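Local coordinates for protein nigritoxine (Vibrio nigripulchritudo, PDB 5M41) that is a bacterial toxin with a new fold that acts against crustaceans and insects, at residues N596-T600 with T701-M705; L662-Q668 with P709-D715. All blocks are in the same frame, centred on the assembly; numbering follows the deposited sequence.

Interaction 1: N596-T600 with T701-M705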
ATOM      1  N   ASN A 596      35.976  25.788  24.154  1.00 59.70           N
ATOM      2  CA  ASN A 596      36.170  24.906  23.002  1.00 58.39           C
ATOM      3  C   ASN A 596      34.854  24.297  22.494  1.00 55.62           C
ATOM      4  O   ASN A 596      34.846  23.196  21.950  1.00 54.84           O
ATOM      5  CB  ASN A 596      37.208  23.817  23.327  1.00 58.83           C
ATOM      6  CG  ASN A 596      37.743  23.125  22.085  1.00 58.88           C
ATOM      7  OD1 ASN A 596      38.216  23.774  21.142  1.00 58.16           O
ATOM      8  ND2 ASN A 596      37.688  21.796  22.083  1.00 57.36           N
ATOM      9  N   ASN A 597      33.749  25.021  22.678  1.00 52.65           N
ATOM     10  CA  ASN A 597      32.454  24.573  22.190  1.00 52.73           C
ATOM     11  C   ASN A 597      32.507  24.359  20.682  1.00 51.08           C
ATOM     12  O   ASN A 597      32.938  25.251  19.948  1.00 49.61           O
ATOM     13  CB  ASN A 597      31.386  25.599  22.540  1.00 53.85           C
ATOM     14  CG  ASN A 597      29.975  25.106  22.259  1.00 55.47           C
ATOM     15  OD1 ASN A 597      29.733  23.910  22.035  1.00 52.41           O
ATOM     16  ND2 ASN A 597      29.020  26.040  22.291  1.00 55.62           N
ATOM     17  N   HIS A 598      32.127  23.169  20.220  1.00 49.75           N
ATOM     18  CA  HIS A 598      32.149  22.879  18.769  1.00 49.44           C
ATOM     19  C   HIS A 598      31.220  21.755  18.409  1.00 49.97           C
ATOM     20  O   HIS A 598      30.879  20.928  19.262  1.00 48.08           O
ATOM     21  CB  HIS A 598      33.564  22.557  18.285  1.00 50.52           C
ATOM     22  CG  HIS A 598      34.141  21.294  18.883  1.00 53.37           C
ATOM     23  ND1 HIS A 598      34.682  21.259  20.134  1.00 55.03           N
ATOM     24  CD2 HIS A 598      34.251  20.002  18.368  1.00 51.20           C
ATOM     25  CE1 HIS A 598      35.110  20.003  20.400  1.00 54.37           C
ATOM     26  NE2 HIS A 598      34.850  19.237  19.317  1.00 57.27           N
ATOM     27  N   LEU A 599      30.800  21.729  17.141  1.00 48.46           N
ATOM     28  CA  LEU A 599      29.945  20.663  16.599  1.00 47.55           C
ATOM     29  C   LEU A 599      30.832  19.653  15.885  1.00 46.26           C
ATOM     30  O   LEU A 599      31.775  20.031  15.171  1.00 49.00           O
ATOM     31  CB  LEU A 599      28.893  21.224  15.622  1.00 46.07           C
ATOM     32  CG  LEU A 599      27.837  20.220  15.109  1.00 46.10           C
ATOM     33  CD1 LEU A 599      26.479  20.886  14.985  1.00 43.72           C
ATOM     34  CD2 LEU A 599      28.258  19.550  13.792  1.00 43.82           C
ATOM     35  N   THR A 600      30.532  18.378  16.079  1.00 43.87           N
ATOM     36  CA  THR A 600      31.307  17.317  15.463  1.00 44.89           C
ATOM     37  C   THR A 600      30.439  16.482  14.555  1.00 44.72           C
ATOM     38  O   THR A 600      29.358  16.058  14.947  1.00 42.61           O
ATOM     39  CB  THR A 600      31.944  16.397  16.515  1.00 45.25           C
ATOM     40  OG1 THR A 600      32.969  17.133  17.178  1.00 46.84           O
ATOM     41  CG2 THR A 600      32.583  15.160  15.859  1.00 44.20           C
ATOM     42  N   THR A 701      21.169  19.888  16.790  1.00 45.44           N
ATOM     43  CA  THR A 701      22.470  19.851  17.449  1.00 44.99           C
ATOM     44  C   THR A 701      23.126  21.226  17.394  1.00 47.57           C
ATOM     45  O   THR A 701      23.608  21.708  18.409  1.00 48.89           O
ATOM     46  CB  THR A 701      23.357  18.733  16.867  1.00 45.04           C
ATOM     47  OG1 THR A 701      22.737  17.463  17.116  1.00 46.47           O
ATOM     48  CG2 THR A 701      24.740  18.720  17.488  1.00 46.35           C
ATOM     49  N   ALA A 702      23.093  21.876  16.222  1.00 46.63           N
ATOM     50  CA  ALA A 702      23.583  23.261  16.072  1.00 46.43           C
ATOM     51  C   ALA A 702      22.881  24.198  17.054  1.00 49.19           C
ATOM     52  O   ALA A 702      23.523  25.001  17.740  1.00 49.11           O
ATOM     53  CB  ALA A 702      23.377  23.757  14.643  1.00 45.83           C
ATOM     54  N   LYS A 703      21.560  24.077  17.122  1.00 50.22           N
ATOM     55  CA  LYS A 703      20.761  24.929  17.983  1.00 53.72           C
ATOM     56  C   LYS A 703      21.071  24.693  19.469  1.00 54.19           C
ATOM     57  O   LYS A 703      21.258  25.634  20.234  1.00 52.88           O
ATOM     58  CB  LYS A 703      19.277  24.687  17.715  1.00 54.03           C
ATOM     59  CG  LYS A 703      18.379  25.538  18.586  1.00 60.81           C
ATOM     60  CD  LYS A 703      16.908  25.363  18.257  1.00 64.00           C
ATOM     61  CE  LYS A 703      16.077  26.260  19.160  1.00 68.21           C
ATOM     62  NZ  LYS A 703      14.782  26.622  18.522  1.00 74.88           N
ATOM     63  N   ASN A 704      21.109  23.428  19.864  1.00 53.51           N
ATOM     64  CA  ASN A 704      21.331  23.066  21.256  1.00 53.73           C
ATOM     65  C   ASN A 704      22.683  23.539  21.826  1.00 54.67           C
ATOM     66  O   ASN A 704      22.785  23.780  23.018  1.00 58.95           O
ATOM     67  CB  ASN A 704      21.167  21.560  21.457  1.00 50.93           C
ATOM     68  CG  ASN A 704      20.994  21.193  22.917  1.00 54.69           C
ATOM     69  OD1 ASN A 704      20.081  21.693  23.584  1.00 55.60           O
ATOM     70  ND2 ASN A 704      21.880  20.343  23.431  1.00 53.23           N
ATOM     71  N   MET A 705      23.707  23.673  20.983  1.00 52.90           N
ATOM     72  CA  MET A 705      25.012  24.211  21.405  1.00 52.77           C
ATOM     73  C   MET A 705      25.028  25.750  21.383  1.00 54.13           C
ATOM     74  O   MET A 705      26.085  26.378  21.566  1.00 54.25           O
ATOM     75  CB  MET A 705      26.135  23.664  20.508  1.00 51.87           C
ATOM     76  CG  MET A 705      26.075  24.152  19.061  1.00 50.32           C
ATOM     77  SD  MET A 705      27.425  23.519  18.033  1.00 51.52           S
ATOM     78  CE  MET A 705      28.837  24.448  18.638  1.00 50.17           C
TER

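Interaction 2: L662-Q668 with P709-D715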
ATOM      1  N   LEU A 662      39.489  29.010  11.102  1.00 55.18           N
ATOM      2  CA  LEU A 662      38.216  28.604  10.501  1.00 54.65           C
ATOM      3  C   LEU A 662      38.212  28.839   9.000  1.00 54.05           C
ATOM      4  O   LEU A 662      38.899  29.739   8.504  1.00 54.41           O
ATOM      5  CB  LEU A 662      37.043  29.346  11.157  1.00 53.32           C
ATOM      6  CG  LEU A 662      36.875  29.166  12.672  1.00 54.22           C
ATOM      7  CD1 LEU A 662      35.563  29.768  13.143  1.00 52.87           C
ATOM      8  CD2 LEU A 662      36.965  27.699  13.075  1.00 54.44           C
ATOM      9  N   THR A 663      37.464  28.014   8.270  1.00 51.45           N
ATOM     10  CA  THR A 663      37.212  28.296   6.871  1.00 49.79           C
ATOM     11  C   THR A 663      35.938  29.126   6.799  1.00 50.30           C
ATOM     12  O   THR A 663      35.331  29.428   7.822  1.00 51.93           O
ATOM     13  CB  THR A 663      36.985  27.017   6.058  1.00 50.39           C
ATOM     14  OG1 THR A 663      35.763  26.415   6.491  1.00 49.81           O
ATOM     15  CG2 THR A 663      38.164  26.035   6.201  1.00 48.40           C
ATOM     16  N   THR A 664      35.533  29.499   5.592  1.00 50.01           N
ATOM     17  CA  THR A 664      34.278  30.223   5.375  1.00 50.38           C
ATOM     18  C   THR A 664      33.155  29.243   4.983  1.00 49.26           C
ATOM     19  O   THR A 664      32.031  29.651   4.712  1.00 49.76           O
ATOM     20  CB  THR A 664      34.464  31.251   4.249  1.00 52.23           C
ATOM     21  OG1 THR A 664      34.903  30.549   3.075  1.00 52.04           O
ATOM     22  CG2 THR A 664      35.544  32.308   4.643  1.00 53.96           C
ATOM     23  N   TYR A 665      33.467  27.951   4.959  1.00 49.00           N
ATOM     24  CA  TYR A 665      32.475  26.900   4.696  1.00 49.73           C
ATOM     25  C   TYR A 665      31.640  26.653   5.939  1.00 48.28           C
ATOM     26  O   TYR A 665      32.183  26.481   7.034  1.00 50.81           O
ATOM     27  CB  TYR A 665      33.170  25.598   4.290  1.00 48.65           C
ATOM     28  CG  TYR A 665      32.236  24.489   3.875  1.00 45.75           C
ATOM     29  CD1 TYR A 665      31.706  24.461   2.578  1.00 47.34           C
ATOM     30  CD2 TYR A 665      31.926  23.427   4.744  1.00 44.74           C
ATOM     31  CE1 TYR A 665      30.864  23.444   2.167  1.00 43.28           C
ATOM     32  CE2 TYR A 665      31.078  22.389   4.335  1.00 43.87           C
ATOM     33  CZ  TYR A 665      30.552  22.418   3.039  1.00 43.61           C
ATOM     34  OH  TYR A 665      29.722  21.430   2.569  1.00 42.18           O
ATOM     35  N   THR A 666      30.323  26.644   5.778  1.00 47.52           N
ATOM     36  CA  THR A 666      29.437  26.577   6.940  1.00 47.36           C
ATOM     37  C   THR A 666      28.723  25.236   7.001  1.00 46.92           C
ATOM     38  O   THR A 666      28.597  24.550   5.981  1.00 45.94           O
ATOM     39  CB  THR A 666      28.361  27.674   6.886  1.00 48.32           C
ATOM     40  OG1 THR A 666      27.470  27.383   5.801  1.00 49.67           O
ATOM     41  CG2 THR A 666      29.001  29.073   6.685  1.00 49.29           C
ATOM     42  N   LEU A 667      28.241  24.879   8.196  1.00 45.60           N
ATOM     43  CA  LEU A 667      27.367  23.722   8.370  1.00 43.14           C
ATOM     44  C   LEU A 667      26.141  23.841   7.466  1.00 42.08           C
ATOM     45  O   LEU A 667      25.665  22.839   6.942  1.00 40.96           O
ATOM     46  CB  LEU A 667      26.921  23.574   9.835  1.00 40.82           C
ATOM     47  CG  LEU A 667      26.029  22.360  10.141  1.00 41.41           C
ATOM     48  CD1 LEU A 667      26.758  21.033   9.932  1.00 39.26           C
ATOM     49  CD2 LEU A 667      25.500  22.423  11.563  1.00 40.69           C
ATOM     50  N   GLN A 668      25.624  25.055   7.307  1.00 43.47           N
ATOM     51  CA  GLN A 668      24.524  25.287   6.365  1.00 46.60           C
ATOM     52  C   GLN A 668      24.856  24.854   4.921  1.00 45.18           C
ATOM     53  O   GLN A 668      24.034  24.202   4.268  1.00 44.40           O
ATOM     54  CB  GLN A 668      24.090  26.752   6.379  1.00 50.67           C
ATOM     55  CG  GLN A 668      22.683  26.928   5.835  1.00 58.17           C
ATOM     56  CD  GLN A 668      22.290  28.377   5.664  1.00 64.89           C
ATOM     57  OE1 GLN A 668      21.239  28.793   6.156  1.00 72.24           O
ATOM     58  NE2 GLN A 668      23.121  29.157   4.961  1.00 63.90           N
ATOM     59  N   PRO A 709      23.292  26.692  11.923  1.00 50.34           N
ATOM     60  CA  PRO A 709      24.071  26.176  10.801  1.00 47.94           C
ATOM     61  C   PRO A 709      24.871  27.250  10.037  1.00 48.79           C
ATOM     62  O   PRO A 709      26.006  26.985   9.618  1.00 45.69           O
ATOM     63  CB  PRO A 709      23.008  25.493   9.928  1.00 48.11           C
ATOM     64  CG  PRO A 709      21.948  25.074  10.917  1.00 47.39           C
ATOM     65  CD  PRO A 709      21.889  26.230  11.884  1.00 48.26           C
ATOM     66  N   ASP A 710      24.314  28.446   9.865  1.00 50.10           N
ATOM     67  CA  ASP A 710      25.057  29.496   9.140  1.00 53.90           C
ATOM     68  C   ASP A 710      26.113  30.247   9.981  1.00 54.09           C
ATOM     69  O   ASP A 710      26.859  31.048   9.436  1.00 54.39           O
ATOM     70  CB  ASP A 710      24.107  30.499   8.464  1.00 58.90           C
ATOM     71  CG  ASP A 710      23.167  31.178   9.455  1.00 62.74           C
ATOM     72  OD1 ASP A 710      23.327  31.002  10.681  1.00 62.40           O
ATOM     73  OD2 ASP A 710      22.252  31.891   9.006  1.00 69.45           O
ATOM     74  N   THR A 711      26.169  29.996  11.291  1.00 52.72           N
ATOM     75  CA  THR A 711      27.196  30.623  12.151  1.00 53.55           C
ATOM     76  C   THR A 711      28.289  29.613  12.565  1.00 51.89           C
ATOM     77  O   THR A 711      29.232  29.951  13.282  1.00 51.04           O
ATOM     78  CB  THR A 711      26.593  31.334  13.396  1.00 53.16           C
ATOM     79  OG1 THR A 711      25.869  30.404  14.211  1.00 52.26           O
ATOM     80  CG2 THR A 711      25.641  32.496  12.991  1.00 55.50           C
ATOM     81  N   LEU A 712      28.142  28.376  12.099  1.00 48.72           N
ATOM     82  CA  LEU A 712      29.105  27.318  12.351  1.00 48.11           C
ATOM     83  C   LEU A 712      30.030  27.096  11.164  1.00 48.64           C
ATOM     84  O   LEU A 712      29.590  26.623  10.107  1.00 48.96           O
ATOM     85  CB  LEU A 712      28.383  26.017  12.723  1.00 45.99           C
ATOM     86  CG  LEU A 712      27.759  25.995  14.135  1.00 45.89           C
ATOM     87  CD1 LEU A 712      26.768  24.850  14.265  1.00 44.26           C
ATOM     88  CD2 LEU A 712      28.844  25.883  15.196  1.00 45.03           C
ATOM     89  N   PHE A 713      31.309  27.410  11.343  1.00 46.90           N
ATOM     90  CA  PHE A 713      32.286  27.241  10.254  1.00 47.64           C
ATOM     91  C   PHE A 713      33.170  25.985  10.404  1.00 46.80           C
ATOM     92  O   PHE A 713      33.566  25.629  11.500  1.00 46.92           O
ATOM     93  CB  PHE A 713      33.167  28.490  10.100  1.00 46.78           C
ATOM     94  CG  PHE A 713      32.395  29.758   9.857  1.00 50.82           C
ATOM     95  CD1 PHE A 713      32.025  30.135   8.564  1.00 50.43           C
ATOM     96  CD2 PHE A 713      32.055  30.597  10.922  1.00 52.75           C
ATOM     97  CE1 PHE A 713      31.313  31.309   8.337  1.00 52.46           C
ATOM     98  CE2 PHE A 713      31.350  31.778  10.701  1.00 55.54           C
ATOM     99  CZ  PHE A 713      30.970  32.130   9.407  1.00 56.33           C
ATOM    100  N   LEU A 714      33.488  25.332   9.286  1.00 46.50           N
ATOM    101  CA  LEU A 714      34.373  24.171   9.303  1.00 46.30           C
ATOM    102  C   LEU A 714      35.793  24.619   9.689  1.00 45.90           C
ATOM    103  O   LEU A 714      36.271  25.614   9.149  1.00 45.22           O
ATOM    104  CB  LEU A 714      34.371  23.510   7.916  1.00 44.50           C
ATOM    105  CG  LEU A 714      35.254  22.275   7.669  1.00 45.24           C
ATOM    106  CD1 LEU A 714      34.587  21.025   8.220  1.00 42.92           C
ATOM    107  CD2 LEU A 714      35.483  22.088   6.175  1.00 43.95           C
ATOM    108  N   ASP A 715      36.437  23.901  10.622  1.00 45.73           N
ATOM    109  CA  ASP A 715      37.851  24.127  10.979  1.00 49.20           C
ATOM    110  C   ASP A 715      38.723  23.964   9.758  1.00 48.86           C
ATOM    111  O   ASP A 715      38.503  23.050   8.951  1.00 46.86           O
ATOM    112  CB  ASP A 715      38.381  23.100  11.999  1.00 49.96           C
ATOM    113  CG  ASP A 715      37.795  23.264  13.360  1.00 53.81           C
ATOM    114  OD1 ASP A 715      36.937  24.164  13.534  1.00 56.56           O
ATOM    115  OD2 ASP A 715      38.185  22.478  14.258  1.00 51.54           O
TER

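Interaction 1: N596-T600 with T701-M705
The side-chain amide of Asn597 meets Met705 twice, at its backbone carbonyl and at its terminal methyl. ND2 of Asn597 gives a hydrogen bond to the backbone O of Met705 at 3.0 Å; the acceptor lies nearly in the amide plane, and the donor sits in the carbonyl plane on a lone pair, with an N-H...O angle of 148°. The OD1 side of the same amide rests against the methionine methyl, CE of Met705 lying 3.6 Å from OD1 of Asn597. That methyl also reaches the strand backbone, with Met705 CE 3.6 Å from the carbonyl carbon of His598. SD of Met705 packs on CB of Leu599 at 3.6 Å. With CG of Met705 set between its backbone N and carbonyl carbon (chi1 67°) and the chain bent at chi3, the thioether lies against the strand.

Further along, CD1 of Leu599 reaches the last turn of helix 688-704, 3.7 Å from CG2 of Thr701 and 4.2 Å from CB of Ala702. Strand 594-601 is an inner strand of a six-stranded antiparallel sheet, and the helix packs on it by its C-terminal end, Met705 being the first residue to leave helical geometry.

In the second shell, ND2 of Asn597 is also bonded to Glu656 OE2, giving the amide a second partner beside the Met705 carbonyl. His598 turns away from the helix, and its ND1 bonds in the ring plane to O of Asn596 at 2.7 Å, spanning the corner that the chain turns at Asn596. Thr701 OG1 is hydrogen-bonded back to Ser697 O within its own helix, while its methyl faces Leu599.

Interaction 2: L662-Q668 with P709-D715
Backbone hydrogen bonds join Thr663 to Leu714, Leu714 to Tyr665, Leu667 to Leu712 and Gln668 to Pro709. The first runs from Thr663 N to Leu714 O at 2.8 Å. Leu714 O is gripped twice, because OG1 of Thr663 also donates to it at 2.8 Å, tilted 27° from the carbonyl plane. That hydroxyl, held between the backbone N and carbonyl carbon of its residue (chi1 67°), in turn accepts from Tyr665 N in an ST turn. At the far end, Gln668 N approaches Pro709 O from above the carbonyl plane, off the lone pairs, over 3.0 Å.

The bonds between Thr663, Tyr665 and Leu714 belong to a short antiparallel pairing in which Leu662 with Asp715 and Thr666 with Phe713 are non-hydrogen-bonded pairs; a beta bulge between them shifts the register by two. Those of Leu667 and Gln668 tie the start of helix 667-676 to the loop before strand 713-715. Thr666 is also the N-cap of this helix, its OG1 taking the N-H of Asp669.

Among the apolar contacts, Thr666 and Phe713 run side by side, CG2 of Thr666 meeting CE1 of the Phe713 ring at 3.6 Å, while CD1 of Leu662 reaches CB of Phe713 from across. Leu714 CB comes to the edge of the Tyr665 ring at CD2, 4.0 Å away, and Leu739 of helix 739-751 touches both Thr663 and Leu714. Leu667 lies alongside Leu712, CD2 to CD1 being 3.8 Å.

Of the charged groups, Asp715 brings its carboxylate back so that OD1 lies 3.6 Å from the CD2 methyl of Leu662, and its OD2 forms a salt bridge with Arg652.

In the fold
In interaction 1 every residue that touches is buried, whereas interaction 2 is partly buried, with Thr664 and Asp710 exposed. Both reach the same six-stranded antiparallel sheet: residues 596-600 belong to an inner strand, and strand 713-715 is outermost in that sheet within the chain. Their chemistry follows this placing. Helix-on-sheet contact in interaction 1 relies on side chains and a single hydrogen bond, while interaction 2 adds four backbone hydrogen bonds to its side-chain contacts. The two meet around Leu712, whose methyls pack against Ala702 and Met705, and where Leu667 reaches Leu599. Along the chain the order is 596-600, 662-668, 701-705, 709-715, so the segments of the two interactions alternate.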